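PDB 2UWJ: type 3 secretion system chaperone PscE from Pseudomonas aeruginosa, which acts with PscG as a cytoplasmic chaperone that keeps the needle protein PscF from polymerising too early and is required for type III secretion needle assembly. Local coordinates for residues A[21-24]-A[25-29]. Numbering follows the deposited sequence.
Sequences AALR and QRLQA
Four i to i+4 backbone hydrogen bonds join A21, A22, L23 and R24 to Q25, R26, L27 and Q28, one turn further along helix 18-40. The amides of Q25, R26, L27 and Q28 donate to the carbonyls of A21, A22, L23 and R24; the shortest joins Q28 N to R24 O at 2.9 Å.

One carbonyl does double duty. A22 O, already bonded to R26 N at 3.1 Å, also takes a weak hydrogen bond from R26 NE at 3.4 Å. The arginine chain starts beside its own backbone N and bends at chi3 (-92°), which folds the guanidinium back along the preceding turn, with A22 O at its edge. L23 CD1 lies 4.0 Å above one face of the R26 guanidinium, offset toward its rim. The stronger polar partner of R26 is E8 of the neighbouring PscG chain, which forms a salt bridge with NH1.

Apolar contact is made by L23 and L27 one turn apart, L23 CD1 lying 4.0 Å from L27 CG. Both leucines are buried: L27 also packs on L57 and L61 of helix 44-68 and on L9 of PscG, while L23 meets E8 of PscG.

On another side of the helix, the extended chain of R24 runs past the amide of Q28. R24 CG sits 3.6 Å from Q28 CD, and the guanidinium and amide planes are inclined at 57°. Both side chains reach helix 44-68, R24 at L64 and Q28 at L61.

The chemistry thus divides round the helix, within its predicted coiled-coil region: L27 bridges helix 44-68 and the PscG chain, with L23 packed against it, and R26 adds a charged link to the partner chaperone, its weak bond to A22 O perhaps helping to position the guanidinium.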
loop_
_atom_site.group_PDB
_atom_site.type_symbol
_atom_site.label_atom_id
_atom_site.label_comp_id
_atom_site.label_asym_id
_atom_site.label_seq_id
_atom_site.Cartn_x
_atom_site.Cartn_y
_atom_site.Cartn_z
ATOM N N ALA A 21 11.852 14.753 4.810
ATOM C CA ALA A 21 13.051 15.549 4.546
ATOM C C ALA A 21 13.789 14.947 3.391
ATOM O O ALA A 21 14.234 15.671 2.497
ATOM C CB ALA A 21 13.957 15.592 5.789
ATOM N N ALA A 22 13.910 13.621 3.387
ATOM C CA ALA A 22 14.612 12.908 2.323
ATOM C C ALA A 22 13.926 13.090 0.966
ATOM O O ALA A 22 14.593 13.310 -0.056
ATOM C CB ALA A 22 14.699 11.421 2.633
ATOM N N LEU A 23 12.596 12.979 0.952
ATOM C CA LEU A 23 11.865 13.134 -0.308
ATOM C C LEU A 23 12.035 14.584 -0.820
ATOM O O LEU A 23 12.281 14.799 -1.995
ATOM C CB LEU A 23 10.378 12.819 -0.075
ATOM C CG LEU A 23 9.464 13.021 -1.300
ATOM C CD1 LEU A 23 9.972 12.279 -2.566
ATOM C CD2 LEU A 23 8.087 12.451 -0.902
ATOM N N ARG A 24 11.892 15.563 0.075
ATOM C CA ARG A 24 12.034 16.959 -0.304
ATOM C C ARG A 24 13.407 17.213 -0.954
ATOM O O ARG A 24 13.504 17.891 -1.972
ATOM C CB ARG A 24 11.894 17.843 0.929
ATOM C CG ARG A 24 12.183 19.353 0.663
ATOM C CD ARG A 24 12.031 20.222 1.946
ATOM N NE ARG A 24 11.965 21.652 1.605
ATOM C CZ ARG A 24 11.559 22.643 2.415
ATOM N NH1 ARG A 24 11.163 22.396 3.669
ATOM N NH2 ARG A 24 11.528 23.899 1.961
ATOM N N GLN A 25 14.467 16.663 -0.362
ATOM C CA GLN A 25 15.806 16.848 -0.912
ATOM C C GLN A 25 15.937 16.256 -2.282
ATOM O O GLN A 25 16.543 16.860 -3.168
ATOM C CB GLN A 25 16.867 16.238 0.027
ATOM C CG GLN A 25 17.082 17.106 1.256
ATOM C CD GLN A 25 18.068 16.493 2.263
ATOM O OE1 GLN A 25 18.356 15.291 2.224
ATOM N NE2 GLN A 25 18.575 17.322 3.169
ATOM N N ARG A 26 15.364 15.074 -2.487
ATOM C CA ARG A 26 15.456 14.438 -3.797
ATOM C C ARG A 26 14.702 15.264 -4.864
ATOM O O ARG A 26 15.152 15.384 -6.001
ATOM C CB ARG A 26 14.841 13.047 -3.753
ATOM C CG ARG A 26 15.670 12.069 -2.981
ATOM C CD ARG A 26 15.024 10.711 -3.070
ATOM N NE ARG A 26 14.106 10.510 -1.957
ATOM C CZ ARG A 26 13.084 9.672 -1.994
ATOM N NH1 ARG A 26 12.877 8.990 -3.109
ATOM N NH2 ARG A 26 12.320 9.493 -0.915
ATOM N N LEU A 27 13.545 15.795 -4.486
ATOM C CA LEU A 27 12.737 16.606 -5.403
ATOM C C LEU A 27 13.502 17.916 -5.736
ATOM O O LEU A 27 13.582 18.335 -6.885
ATOM C CB LEU A 27 11.384 16.948 -4.740
ATOM C CG LEU A 27 10.403 15.767 -4.535
ATOM C CD1 LEU A 27 9.184 16.267 -3.692
ATOM C CD2 LEU A 27 9.969 15.181 -5.927
ATOM N N GLN A 28 14.012 18.573 -4.716
ATOM C CA GLN A 28 14.785 19.823 -4.912
ATOM C C GLN A 28 16.022 19.574 -5.776
ATOM O O GLN A 28 16.312 20.343 -6.693
ATOM C CB GLN A 28 15.202 20.394 -3.572
ATOM C CG GLN A 28 14.039 20.796 -2.714
ATOM C CD GLN A 28 14.505 21.285 -1.359
ATOM O OE1 GLN A 28 15.441 20.720 -0.802
ATOM N NE2 GLN A 28 13.859 22.336 -0.818
ATOM N N ALA A 29 16.725 18.470 -5.521
ATOM C CA ALA A 29 17.906 18.149 -6.324
ATOM C C ALA A 29 17.494 17.964 -7.776
ATOM O O ALA A 29 18.144 18.517 -8.671
ATOM C CB ALA A 29 18.606 16.870 -5.806
#